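Local structure of DNA ligase (Archaeoglobus fulgidus, 3GDE) at residues Glu24-Ile29 / Arg176-Arg181; Phe48-Val53 / Val170-Met175; Ile224-Met229 / Tyr409-Arg414; Ile402-Ser407 / Gly415-Lys420. The protein probably seals nicks in double-stranded DNA during replication, recombination and repair, as an ATP-dependent DNA ligase that works through an adenylated lysine. All coordinates share one frame; numbering follows the deposited sequence.

Contact 1. Residues Glu24-Ile29 / Arg176-Arg181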
loop_
_atom_site.group_PDB
_atom_site.type_symbol
_atom_site.label_atom_id
_atom_site.label_comp_id
_atom_site.label_asym_id
_atom_site.label_seq_id
_atom_site.Cartn_x
_atom_site.Cartn_y
_atom_site.Cartn_z
ATOM N N GLU A 24 21.451 13.990 1.638
ATOM C CA GLU A 24 21.632 14.741 0.401
ATOM C C GLU A 24 20.378 14.761 -0.466
ATOM O O GLU A 24 20.016 15.816 -0.998
ATOM C CB GLU A 24 22.806 14.185 -0.397
ATOM C CG GLU A 24 24.158 14.659 0.086
ATOM C CD GLU A 24 25.264 14.306 -0.897
ATOM O OE1 GLU A 24 26.396 13.993 -0.442
ATOM O OE2 GLU A 24 24.991 14.331 -2.126
ATOM N N LEU A 25 19.725 13.606 -0.601
ATOM C CA LEU A 25 18.449 13.504 -1.315
ATOM C C LEU A 25 17.390 14.391 -0.682
ATOM O O LEU A 25 16.712 15.149 -1.380
ATOM C CB LEU A 25 17.951 12.053 -1.374
ATOM C CG LEU A 25 18.673 11.117 -2.348
ATOM C CD1 LEU A 25 18.324 9.667 -2.035
ATOM C CD2 LEU A 25 18.347 11.455 -3.797
ATOM N N THR A 26 17.266 14.298 0.640
ATOM C CA THR A 26 16.354 15.140 1.409
ATOM C C THR A 26 16.569 16.651 1.116
ATOM O O THR A 26 15.610 17.390 0.870
ATOM C CB THR A 26 16.476 14.829 2.929
ATOM O OG1 THR A 26 16.124 13.460 3.161
ATOM C CG2 THR A 26 15.570 15.727 3.770
ATOM N N ALA A 27 17.827 17.081 1.119
ATOM C CA ALA A 27 18.172 18.498 0.960
ATOM C C ALA A 27 17.954 19.004 -0.483
ATOM O O ALA A 27 17.410 20.092 -0.691
ATOM C CB ALA A 27 19.616 18.759 1.451
ATOM N N ARG A 28 18.355 18.201 -1.466
ATOM C CA ARG A 28 18.051 18.476 -2.871
ATOM C C ARG A 28 16.560 18.611 -3.140
ATOM O O ARG A 28 16.134 19.545 -3.818
ATOM C CB ARG A 28 18.635 17.401 -3.788
ATOM C CG ARG A 28 20.150 17.385 -3.842
ATOM C CD ARG A 28 20.675 18.570 -4.632
ATOM N NE ARG A 28 20.695 18.330 -6.074
ATOM C CZ ARG A 28 21.794 18.380 -6.825
ATOM N NH1 ARG A 28 22.970 18.671 -6.275
ATOM N NH2 ARG A 28 21.712 18.155 -8.133
ATOM N N ILE A 29 15.774 17.684 -2.601
ATOM C CA ILE A 29 14.320 17.671 -2.814
ATOM C C ILE A 29 13.615 18.848 -2.139
ATOM O O ILE A 29 12.710 19.433 -2.726
ATOM C CB ILE A 29 13.679 16.320 -2.382
ATOM C CG1 ILE A 29 14.207 15.186 -3.273
ATOM C CG2 ILE A 29 12.116 16.402 -2.410
ATOM C CD1 ILE A 29 13.852 13.782 -2.767
ATOM N N ARG A 176 8.751 12.975 3.556
ATOM C CA ARG A 176 8.306 13.588 4.824
ATOM C C ARG A 176 9.365 14.586 5.301
ATOM O O ARG A 176 9.049 15.726 5.624
ATOM C CB ARG A 176 8.034 12.514 5.909
ATOM C CG ARG A 176 8.188 13.010 7.372
ATOM C CD ARG A 176 8.309 11.902 8.434
ATOM N NE ARG A 176 9.185 10.800 8.027
ATOM C CZ ARG A 176 10.375 10.512 8.560
ATOM N NH1 ARG A 176 10.871 11.240 9.559
ATOM N NH2 ARG A 176 11.077 9.481 8.090
ATOM N N ASP A 177 10.618 14.143 5.308
ATOM C CA ASP A 177 11.739 14.933 5.796
ATOM C C ASP A 177 12.030 16.144 4.904
ATOM O O ASP A 177 12.411 17.210 5.401
ATOM C CB ASP A 177 12.997 14.059 5.910
ATOM C CG ASP A 177 12.935 13.062 7.066
ATOM O OD1 ASP A 177 12.016 13.140 7.900
ATOM O OD2 ASP A 177 13.829 12.193 7.149
ATOM N N ALA A 178 11.852 15.968 3.595
ATOM C CA ALA A 178 12.106 17.019 2.608
ATOM C C ALA A 178 11.033 18.099 2.662
ATOM O O ALA A 178 11.329 19.290 2.534
ATOM C CB ALA A 178 12.205 16.423 1.215
ATOM N N ILE A 179 9.787 17.680 2.864
ATOM C CA ILE A 179 8.676 18.609 3.044
ATOM C C ILE A 179 8.840 19.399 4.341
ATOM O O ILE A 179 8.570 20.609 4.376
ATOM C CB ILE A 179 7.311 17.885 3.014
ATOM C CG1 ILE A 179 6.985 17.441 1.577
ATOM C CG2 ILE A 179 6.190 18.790 3.567
ATOM C CD1 ILE A 179 5.953 16.316 1.492
ATOM N N ALA A 180 9.269 18.712 5.401
ATOM C CA ALA A 180 9.572 19.372 6.673
ATOM C C ALA A 180 10.706 20.405 6.534
ATOM O O ALA A 180 10.598 21.520 7.040
ATOM C CB ALA A 180 9.905 18.342 7.745
ATOM N N ARG A 181 11.781 20.018 5.845
ATOM C CA ARG A 181 12.934 20.883 5.613
ATOM C C ARG A 181 12.572 22.129 4.788
ATOM O O ARG A 181 12.952 23.247 5.152
ATOM C CB ARG A 181 14.050 20.088 4.928
ATOM C CG ARG A 181 15.374 20.844 4.796
ATOM C CD ARG A 181 16.442 19.967 4.190
ATOM N NE ARG A 181 17.718 20.657 4.047
ATOM C CZ ARG A 181 18.676 20.671 4.972
ATOM N NH1 ARG A 181 18.504 20.038 6.128
ATOM N NH2 ARG A 181 19.810 21.330 4.744
HETATM O O HOH W 1 16.376 12.775 5.699
HETATM O O HOH W 2 17.821 21.796 1.450
#

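Contact 2. Residues Phe48-Val53 / Val170-Met175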
loop_
_atom_site.group_PDB
_atom_site.type_symbol
_atom_site.label_atom_id
_atom_site.label_comp_id
_atom_site.label_asym_id
_atom_site.label_seq_id
_atom_site.Cartn_x
_atom_site.Cartn_y
_atom_site.Cartn_z
ATOM N N PHE A 48 4.225 12.606 -7.871
ATOM C CA PHE A 48 5.018 12.019 -8.954
ATOM C C PHE A 48 6.394 11.480 -8.534
ATOM O O PHE A 48 6.801 10.413 -8.989
ATOM C CB PHE A 48 5.164 12.989 -10.139
ATOM C CG PHE A 48 3.861 13.303 -10.847
ATOM C CD1 PHE A 48 2.660 12.731 -10.437
ATOM C CD2 PHE A 48 3.847 14.154 -11.942
ATOM C CE1 PHE A 48 1.468 13.021 -11.092
ATOM C CE2 PHE A 48 2.669 14.443 -12.607
ATOM C CZ PHE A 48 1.472 13.889 -12.180
ATOM N N ILE A 49 7.105 12.192 -7.661
ATOM C CA ILE A 49 8.432 11.725 -7.236
ATOM C C ILE A 49 8.368 10.404 -6.443
ATOM O O ILE A 49 9.342 9.635 -6.423
ATOM C CB ILE A 49 9.231 12.829 -6.479
ATOM C CG1 ILE A 49 10.711 12.447 -6.356
ATOM C CG2 ILE A 49 8.606 13.121 -5.112
ATOM C CD1 ILE A 49 11.631 13.620 -5.993
ATOM N N THR A 50 7.218 10.141 -5.817
ATOM C CA THR A 50 7.007 8.898 -5.068
ATOM C C THR A 50 6.482 7.750 -5.933
ATOM O O THR A 50 6.147 6.690 -5.407
ATOM C CB THR A 50 6.048 9.087 -3.868
ATOM O OG1 THR A 50 4.782 9.565 -4.333
ATOM C CG2 THR A 50 6.617 10.074 -2.864
ATOM N N GLY A 51 6.404 7.967 -7.247
ATOM C CA GLY A 51 5.828 6.986 -8.164
ATOM C C GLY A 51 4.320 6.844 -8.084
ATOM O O GLY A 51 3.781 5.815 -8.479
ATOM N N LYS A 52 3.638 7.877 -7.582
ATOM C CA LYS A 52 2.172 7.862 -7.454
ATOM C C LYS A 52 1.527 8.915 -8.337
ATOM O O LYS A 52 2.017 10.043 -8.452
ATOM C CB LYS A 52 1.723 8.162 -6.013
ATOM C CG LYS A 52 1.995 7.099 -4.955
ATOM C CD LYS A 52 1.505 7.636 -3.593
ATOM C CE LYS A 52 2.046 6.840 -2.418
ATOM N NZ LYS A 52 3.549 6.919 -2.284
ATOM N N VAL A 53 0.395 8.553 -8.920
ATOM C CA VAL A 53 -0.430 9.496 -9.657
ATOM C C VAL A 53 -1.665 9.854 -8.813
ATOM O O VAL A 53 -2.106 11.013 -8.803
ATOM C CB VAL A 53 -0.799 8.927 -11.049
ATOM C CG1 VAL A 53 -1.703 9.862 -11.805
ATOM C CG2 VAL A 53 0.467 8.637 -11.857
ATOM N N VAL A 170 14.140 7.255 -3.473
ATOM C CA VAL A 170 13.341 8.190 -2.685
ATOM C C VAL A 170 12.049 7.510 -2.236
ATOM O O VAL A 170 11.242 7.066 -3.053
ATOM C CB VAL A 170 13.012 9.482 -3.486
ATOM C CG1 VAL A 170 12.081 10.397 -2.705
ATOM C CG2 VAL A 170 14.289 10.211 -3.897
ATOM N N GLY A 171 11.881 7.400 -0.927
ATOM C CA GLY A 171 10.664 6.838 -0.374
ATOM C C GLY A 171 9.886 7.862 0.426
ATOM O O GLY A 171 10.120 9.078 0.326
ATOM N N GLU A 172 8.967 7.339 1.228
ATOM C CA GLU A 172 8.053 8.116 2.048
ATOM C C GLU A 172 8.803 8.910 3.109
ATOM O O GLU A 172 8.468 10.067 3.363
ATOM C CB GLU A 172 7.076 7.154 2.733
ATOM C CG GLU A 172 5.630 7.589 2.687
ATOM C CD GLU A 172 4.914 7.124 1.437
ATOM O OE1 GLU A 172 5.345 7.492 0.312
ATOM O OE2 GLU A 172 3.892 6.403 1.587
ATOM N N GLY A 173 9.814 8.281 3.715
ATOM C CA GLY A 173 10.630 8.886 4.769
ATOM C C GLY A 173 11.410 10.105 4.291
ATOM O O GLY A 173 11.413 11.151 4.935
ATOM N N ILE A 174 12.078 9.970 3.150
ATOM C CA ILE A 174 12.788 11.104 2.566
ATOM C C ILE A 174 11.816 12.246 2.235
ATOM O O ILE A 174 12.075 13.405 2.576
ATOM C CB ILE A 174 13.619 10.674 1.356
ATOM C CG1 ILE A 174 14.834 9.879 1.839
ATOM C CG2 ILE A 174 14.019 11.893 0.500
ATOM C CD1 ILE A 174 15.557 9.114 0.742
ATOM N N MET A 175 10.678 11.913 1.631
ATOM C CA MET A 175 9.675 12.925 1.285
ATOM C C MET A 175 9.090 13.693 2.477
ATOM O O MET A 175 8.946 14.915 2.399
ATOM C CB MET A 175 8.566 12.326 0.432
ATOM C CG MET A 175 8.993 12.054 -0.996
ATOM S SD MET A 175 9.673 13.505 -1.833
ATOM C CE MET A 175 8.248 14.609 -1.755
HETATM O O HOH W 3 10.210 7.263 -5.585
HETATM O O HOH W 4 3.140 8.946 -0.170
#

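Contact 3. Residues Ile224-Met229 / Tyr409-Arg414. With PO4 (phosphate ion), chain B.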
loop_
_atom_site.group_PDB
_atom_site.type_symbol
_atom_site.label_atom_id
_atom_site.label_comp_id
_atom_site.label_asym_id
_atom_site.label_seq_id
_atom_site.Cartn_x
_atom_site.Cartn_y
_atom_site.Cartn_z
ATOM N N ILE A 224 -12.437 10.647 4.416
ATOM C CA ILE A 224 -10.992 10.652 4.187
ATOM C C ILE A 224 -10.318 9.711 5.186
ATOM O O ILE A 224 -10.363 9.944 6.398
ATOM C CB ILE A 224 -10.382 12.087 4.177
ATOM C CG1 ILE A 224 -10.866 12.831 2.925
ATOM C CG2 ILE A 224 -8.845 12.034 4.204
ATOM C CD1 ILE A 224 -10.629 14.311 2.940
ATOM N N PRO A 225 -9.699 8.635 4.670
ATOM C CA PRO A 225 -9.189 7.568 5.521
ATOM C C PRO A 225 -8.029 8.022 6.373
ATOM O O PRO A 225 -7.204 8.832 5.942
ATOM C CB PRO A 225 -8.721 6.507 4.518
ATOM C CG PRO A 225 -8.397 7.291 3.291
ATOM C CD PRO A 225 -9.431 8.370 3.245
ATOM N N VAL A 226 -7.993 7.501 7.588
ATOM C CA VAL A 226 -6.871 7.713 8.472
ATOM C C VAL A 226 -6.086 6.412 8.649
ATOM O O VAL A 226 -6.658 5.311 8.672
ATOM C CB VAL A 226 -7.267 8.475 9.791
ATOM C CG1 VAL A 226 -8.762 8.830 9.830
ATOM C CG2 VAL A 226 -6.776 7.772 11.071
ATOM N N ARG A 227 -4.766 6.547 8.704
ATOM C CA ARG A 227 -3.888 5.400 8.840
ATOM C C ARG A 227 -4.201 4.702 10.150
ATOM O O ARG A 227 -4.236 5.337 11.206
ATOM C CB ARG A 227 -2.434 5.842 8.809
ATOM C CG ARG A 227 -1.537 4.865 8.126
ATOM C CD ARG A 227 -1.754 4.883 6.629
ATOM N NE ARG A 227 -0.742 5.673 5.934
ATOM C CZ ARG A 227 0.473 5.227 5.636
ATOM N NH1 ARG A 227 0.842 4.002 5.985
ATOM N NH2 ARG A 227 1.330 6.010 5.004
ATOM N N MET A 228 -4.460 3.404 10.081
ATOM C CA MET A 228 -4.869 2.665 11.271
ATOM C C MET A 228 -3.748 2.554 12.306
ATOM O O MET A 228 -2.567 2.461 11.956
ATOM C CB MET A 228 -5.377 1.276 10.887
ATOM C CG MET A 228 -6.617 1.308 10.022
ATOM S SD MET A 228 -6.757 -0.247 9.167
ATOM C CE MET A 228 -8.352 -0.053 8.361
ATOM N N MET A 229 -4.124 2.585 13.576
ATOM C CA MET A 229 -3.178 2.286 14.654
ATOM C C MET A 229 -2.839 0.801 14.599
ATOM O O MET A 229 -3.726 -0.034 14.434
ATOM C CB MET A 229 -3.770 2.656 16.017
ATOM C CG MET A 229 -2.836 2.440 17.186
ATOM S SD MET A 229 -3.515 3.160 18.673
ATOM C CE MET A 229 -2.152 2.921 19.815
ATOM N N TYR A 409 -5.489 7.039 20.520
ATOM C CA TYR A 409 -5.371 6.388 19.231
ATOM C C TYR A 409 -4.357 7.149 18.383
ATOM O O TYR A 409 -4.525 8.358 18.140
ATOM C CB TYR A 409 -6.746 6.326 18.543
ATOM C CG TYR A 409 -6.778 5.493 17.274
ATOM C CD1 TYR A 409 -7.282 4.194 17.285
ATOM C CD2 TYR A 409 -6.307 6.008 16.066
ATOM C CE1 TYR A 409 -7.326 3.429 16.113
ATOM C CE2 TYR A 409 -6.340 5.259 14.905
ATOM C CZ TYR A 409 -6.853 3.970 14.931
ATOM O OH TYR A 409 -6.872 3.227 13.774
ATOM N N ILE A 410 -3.305 6.443 17.950
ATOM C CA ILE A 410 -2.208 7.061 17.200
ATOM C C ILE A 410 -2.110 6.528 15.761
ATOM O O ILE A 410 -1.488 5.484 15.516
ATOM C CB ILE A 410 -0.837 6.898 17.922
ATOM C CG1 ILE A 410 -0.920 7.291 19.410
ATOM C CG2 ILE A 410 0.255 7.697 17.196
ATOM C CD1 ILE A 410 -0.958 8.791 19.693
ATOM N N PRO A 411 -2.717 7.254 14.803
ATOM C CA PRO A 411 -2.739 6.831 13.404
ATOM C C PRO A 411 -1.368 6.432 12.850
ATOM O O PRO A 411 -0.373 7.156 13.021
ATOM C CB PRO A 411 -3.282 8.068 12.678
ATOM C CG PRO A 411 -4.177 8.702 13.677
ATOM C CD PRO A 411 -3.432 8.533 14.987
ATOM N N GLY A 412 -1.330 5.260 12.228
ATOM C CA GLY A 412 -0.165 4.793 11.486
ATOM C C GLY A 412 0.989 4.267 12.309
ATOM O O GLY A 412 2.000 3.868 11.753
ATOM N N LYS A 413 0.824 4.246 13.628
ATOM C CA LYS A 413 1.904 3.908 14.542
ATOM C C LYS A 413 1.768 2.496 15.088
ATOM O O LYS A 413 0.668 2.044 15.402
ATOM C CB LYS A 413 1.936 4.913 15.697
ATOM C CG LYS A 413 3.240 4.972 16.482
ATOM C CD LYS A 413 4.364 5.693 15.710
ATOM C CE LYS A 413 4.025 7.153 15.392
ATOM N NZ LYS A 413 4.259 8.056 16.548
ATOM N N ARG A 414 2.914 1.824 15.199
ATOM C CA ARG A 414 3.018 0.465 15.707
ATOM C C ARG A 414 3.860 0.438 16.998
ATOM O O ARG A 414 5.026 0.058 16.994
ATOM C CB ARG A 414 3.600 -0.436 14.607
ATOM C CG ARG A 414 4.009 -1.849 15.014
ATOM C CD ARG A 414 4.255 -2.730 13.782
ATOM N NE ARG A 414 3.196 -3.710 13.717
ATOM C CZ ARG A 414 2.407 -3.964 12.681
ATOM N NH1 ARG A 414 2.543 -3.362 11.501
ATOM N NH2 ARG A 414 1.487 -4.885 12.845
HETATM P P PO4 B . -0.754 -5.688 10.603
HETATM O O1 PO4 B . -2.161 -5.261 10.235
HETATM O O2 PO4 B . -0.587 -5.458 12.082
HETATM O O3 PO4 B . -0.541 -7.156 10.308
HETATM O O4 PO4 B . 0.231 -4.860 9.826
#

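Contact 4. Residues Ile402-Ser407 / Gly415-Lys420. With PO4 (phosphate ion), chain C; PO4 (phosphate ion), chain B.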
loop_
_atom_site.group_PDB
_atom_site.type_symbol
_atom_site.label_atom_id
_atom_site.label_comp_id
_atom_site.label_asym_id
_atom_site.label_seq_id
_atom_site.Cartn_x
_atom_site.Cartn_y
_atom_site.Cartn_z
ATOM N N ILE A 402 -4.395 -7.040 23.358
ATOM C CA ILE A 402 -4.201 -6.500 24.702
ATOM C C ILE A 402 -3.789 -5.039 24.617
ATOM O O ILE A 402 -2.716 -4.715 24.098
ATOM C CB ILE A 402 -3.152 -7.315 25.497
ATOM C CG1 ILE A 402 -3.653 -8.756 25.698
ATOM C CG2 ILE A 402 -2.858 -6.634 26.845
ATOM C CD1 ILE A 402 -2.611 -9.727 26.163
ATOM N N LYS A 403 -4.634 -4.158 25.148
ATOM C CA LYS A 403 -4.479 -2.716 24.939
ATOM C C LYS A 403 -4.468 -1.914 26.242
ATOM O O LYS A 403 -5.184 -2.245 27.178
ATOM C CB LYS A 403 -5.600 -2.203 24.025
ATOM C CG LYS A 403 -5.781 -2.990 22.731
ATOM C CD LYS A 403 -7.006 -2.539 21.977
ATOM C CE LYS A 403 -6.999 -3.090 20.553
ATOM N NZ LYS A 403 -8.218 -2.678 19.813
ATOM N N LEU A 404 -3.664 -0.852 26.283
ATOM C CA LEU A 404 -3.576 0.052 27.438
ATOM C C LEU A 404 -4.844 0.905 27.514
ATOM O O LEU A 404 -5.105 1.704 26.601
ATOM C CB LEU A 404 -2.377 0.985 27.284
ATOM C CG LEU A 404 -1.284 1.158 28.341
ATOM C CD1 LEU A 404 -0.847 2.614 28.341
ATOM C CD2 LEU A 404 -1.687 0.717 29.751
ATOM N N PRO A 405 -5.641 0.740 28.589
ATOM C CA PRO A 405 -6.925 1.454 28.715
ATOM C C PRO A 405 -6.814 2.982 28.699
ATOM O O PRO A 405 -7.800 3.658 28.423
ATOM C CB PRO A 405 -7.475 0.958 30.062
ATOM C CG PRO A 405 -6.787 -0.350 30.285
ATOM C CD PRO A 405 -5.408 -0.158 29.734
ATOM N N SER A 406 -5.625 3.514 28.965
ATOM C CA SER A 406 -5.414 4.959 28.953
ATOM C C SER A 406 -4.797 5.493 27.651
ATOM O O SER A 406 -4.701 6.708 27.461
ATOM C CB SER A 406 -4.562 5.386 30.149
ATOM O OG SER A 406 -3.225 4.981 29.958
ATOM N N SER A 407 -4.383 4.589 26.764
ATOM C CA SER A 407 -3.713 4.992 25.532
ATOM C C SER A 407 -4.675 5.749 24.617
ATOM O O SER A 407 -5.863 5.414 24.568
ATOM C CB SER A 407 -3.067 3.784 24.819
ATOM O OG SER A 407 -4.024 2.845 24.341
ATOM N N GLY A 415 3.265 0.873 18.100
ATOM C CA GLY A 415 3.946 0.857 19.396
ATOM C C GLY A 415 3.475 -0.265 20.312
ATOM O O GLY A 415 2.757 -1.178 19.886
ATOM N N LYS A 416 3.874 -0.184 21.577
ATOM C CA LYS A 416 3.531 -1.205 22.560
ATOM C C LYS A 416 2.170 -0.997 23.248
ATOM O O LYS A 416 1.795 -1.789 24.109
ATOM C CB LYS A 416 4.645 -1.316 23.605
ATOM C CG LYS A 416 5.963 -1.829 23.036
ATOM C CD LYS A 416 6.954 -2.222 24.135
ATOM C CE LYS A 416 8.372 -2.388 23.568
ATOM N NZ LYS A 416 9.421 -2.285 24.642
ATOM N N ASN A 417 1.431 0.047 22.872
ATOM C CA ASN A 417 0.122 0.311 23.488
ATOM C C ASN A 417 -0.953 -0.721 23.125
ATOM O O ASN A 417 -1.918 -0.919 23.867
ATOM C CB ASN A 417 -0.365 1.725 23.163
ATOM C CG ASN A 417 0.281 2.794 24.046
ATOM O OD1 ASN A 417 0.196 3.991 23.751
ATOM N ND2 ASN A 417 0.919 2.368 25.131
ATOM N N TRP A 418 -0.785 -1.349 21.966
ATOM C CA TRP A 418 -1.604 -2.476 21.550
ATOM C C TRP A 418 -0.635 -3.607 21.293
ATOM O O TRP A 418 0.424 -3.406 20.672
ATOM C CB TRP A 418 -2.349 -2.177 20.250
ATOM C CG TRP A 418 -3.461 -1.157 20.307
ATOM C CD1 TRP A 418 -3.747 -0.281 21.323
ATOM C CD2 TRP A 418 -4.411 -0.878 19.260
ATOM N NE1 TRP A 418 -4.832 0.498 20.985
ATOM C CE2 TRP A 418 -5.257 0.155 19.726
ATOM C CE3 TRP A 418 -4.639 -1.419 17.984
ATOM C CZ2 TRP A 418 -6.318 0.663 18.958
ATOM C CZ3 TRP A 418 -5.696 -0.916 17.225
ATOM C CH2 TRP A 418 -6.520 0.115 17.718
ATOM N N LEU A 419 -0.991 -4.793 21.777
ATOM C CA LEU A 419 -0.198 -5.995 21.513
ATOM C C LEU A 419 -1.104 -7.127 21.032
ATOM O O LEU A 419 -2.182 -7.346 21.591
ATOM C CB LEU A 419 0.578 -6.417 22.766
ATOM C CG LEU A 419 1.549 -5.412 23.402
ATOM C CD1 LEU A 419 1.858 -5.835 24.826
ATOM C CD2 LEU A 419 2.847 -5.244 22.605
ATOM N N LYS A 420 -0.681 -7.825 19.983
ATOM C CA LYS A 420 -1.367 -9.040 19.574
ATOM C C LYS A 420 -0.673 -10.258 20.159
ATOM O O LYS A 420 0.546 -10.392 20.080
ATOM C CB LYS A 420 -1.534 -9.168 18.038
ATOM C CG LYS A 420 -0.537 -8.409 17.173
ATOM C CD LYS A 420 -0.781 -8.625 15.668
ATOM C CE LYS A 420 -0.443 -7.356 14.892
ATOM N NZ LYS A 420 -0.143 -7.571 13.448
HETATM P P PO4 C . -1.720 -10.237 11.551
HETATM O O1 PO4 C . -2.992 -11.042 11.679
HETATM O O2 PO4 C . -0.831 -10.379 12.760
HETATM O O3 PO4 C . -0.985 -10.691 10.314
HETATM O O4 PO4 C . -2.091 -8.784 11.430
HETATM P P PO4 B . -0.754 -5.688 10.603
HETATM O O1 PO4 B . -2.161 -5.261 10.235
HETATM O O2 PO4 B . -0.587 -5.458 12.082
HETATM O O3 PO4 B . -0.541 -7.156 10.308
HETATM O O4 PO4 B . 0.231 -4.860 9.826
HETATM O O HOH W 5 -5.376 3.292 22.012
#

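Contact 1. Residues Glu24-Ile29 / Arg176-Arg181
Thr-26 and Ile-29 of helix 22-34 meet Ala-178 of helix 172-182 in a helix-helix crossing of the all-helical N-terminal region, the short axes passing 8.2 Å apart at -47°. The close part centres on the methyl of Ala-178, which points at the partner helix. Ile-29 CG2 touches Ala-178 CB at 3.6 Å, and the carbonyl oxygen of Thr-26 lies equally near that methyl. Such a small side chain lets the backbones come together, with the CA atoms of Thr-26 and Ala-178 4.8 Å apart. Thr-26 CG2, anti to its backbone N, reaches across to Asp-177 CB at 3.7 Å. Its OG1 is turned back along its own helix, hydrogen-bonded to Thr-22 O.

No direct hydrogen bond joins the two segments, and polar groups meet through water. One water donates to both Thr-26 OG1 and Asp-177 OD2. Toward solvent the packing is thinner: the extended chain of Arg-181, with CG anti to the backbone N (chi1 -173°), runs out beside Ala-27, whose CB meets NE obliquely to the guanidinium. A second water lies in the guanidinium plane at its edge, accepting from Arg-181 NE at 2.8 Å and donating to Ala-27 O.

Contact 2. Residues Phe48-Val53 / Val170-Met175
Glu-172 OE1 is gripped by Lys-52 NZ, in a salt bridge of 3.2 Å, and by a water that donates weakly to it. The ammonium approaches on the syn side of the carboxylate, and the two side chains cross at about a right angle. The same water accepts from Lys-52 NZ at 3.0 Å. A bend at chi4 (64°) turns NZ of the otherwise extended lysine chain, while Glu-172 OE2 is held separately by Tyr-194 OH.

Beside the salt bridge the side chains meet through apolar groups. Met-175 lays SD against Ile-49 CG2 at 3.5 Å, and its CG against Thr-50 CG2 at 3.6 Å. Thr-50 OG1 bonds back to Leu-47 O, while its methyl faces the methionine. A further water donates to both Ile-49 O and Val-170 O, linking the backbones.

Within the helical N-terminal region, the contact joins helix 39-49 and the turn that follows it to the start of helix 172-182, where Gly-171 is the N-cap. Helices 6-16 and 22-34 pack alongside. Gly-173 and Ile-174 make backbone hydrogen bonds to Pro-456 and Val-457, between strands 446-454 and 461-467 of the OB-fold region, consistent with the closed conformation.

Contact 3. Residues Ile224-Met229 / Tyr409-Arg414
One face of the Tyr-409 ring carries Met-229, whose CB lies 3.7 Å from the ring centroid in a CH-pi contact. Its SD stands over the face as well, 4.5 Å from the centroid, a Met-aromatic contact. At the ring edge, near its plane, lies Arg-227 O. The methionine chain, extended beyond CG (chi2 170°), carries SD to a weak hydrogen bond from Ile-410 N.

The phenol oxygen accepts a nearly straight bond from Met-229 N (2.8 Å, 166°) and is hydrogen-bonded to Asp-299 OD2. A phenylalanine in place of Tyr-409 would probably leave Met-229 N without this acceptor and Asp-299 without its hydroxyl mate.

Gly-412, in a type II turn from Ile-410 to Lys-413, donates from N to Met-228 O at 3.1 Å, from above the carbonyl plane, and weakly to Arg-227 O. Its CA packs 3.6 Å from Arg-227 CG.

Arg-414 NH1 donates to O4 of a bound phosphate ion, probably from the crystallisation liquor; Met-229 O takes a bond from Arg-257, like Arg-414 a predicted ATP-binding residue. In the adenylation domain the two loops lead into the parallel-paired strands 230-233 and 414-415; strand 256-262 touches Met-228 and Tyr-409, and helix 187-197 flanks Arg-227 and Pro-411.

Contact 4. Residues Ile402-Ser407 / Gly415-Lys420
Ile-402 and Leu-419 form an antiparallel hydrogen-bonded pair, Ile-402 N donating to Leu-419 O at 2.8 Å and Leu-419 N returning to Ile-402 O. Just past the strand, Leu-404 N donates to Asn-417 O at 3.0 Å. Between them Lys-403 and Trp-418 make a non-hydrogen-bonded pair, their side chains on one face of the sheet.

There the cation-pi contact forms. The lysine chain, extended beyond CG, lies over one face of the indole: CE is 3.7 Å from the centroid of the six-membered ring, and NZ 3.8 Å from it, only 8° off the ring normal. NZ also makes a salt bridge with Glu-250, a predicted ATP-binding residue. An alanine in place of Trp-418 would probably leave the lysine chain without the ring it lies on and the water at Ser-407 OG without its indole donor.

The pairing joins strands 399-403 and 419-422 in the nucleotidyltransferase domain, the latter strand carrying the predicted ATP-binding Lys-420.

One backbone and one side-chain bond close the type I turn from Leu-404 to Ser-407. Leu-404 O receives both Ser-407 N and Ser-407 OG, the hydroxyl in the carbonyl plane, on a lone pair. A water bridges that OG to Trp-418 NE1.

At the far end Lys-420 NZ donates to two phosphate ions, probably from the crystallisation liquor, to O2 of one at 2.6 Å and to O2 and O4 of the other; their charge would probably offset the nearby like charge of Arg-414.

How the contacts relate
Contacts 1 and 2 share helix 172-182 and adjoin, with contact 2 nested inside the chain loop that contact 1 closes; Ile-29 CG2 packs on Met-175 SD at 3.8 Å. Contacts 3 and 4 alternate along the chain and meet where Tyr-409 CE1 lies 3.8 Å from Trp-418 CH2. Both reach the same phosphate ion, through Arg-414 and Lys-420, predicted ATP-binding residues; a phosphate here is also bound by Lys-252, the predicted adenylated lysine. Centres of contacts 2 and 3 are about 20 Å apart, yet Glu-172 OE2 comes within 4.3 Å of Arg-227 NH2, where the helical N-terminal region meets the adenylation domain, as fits the closed conformation of this structure.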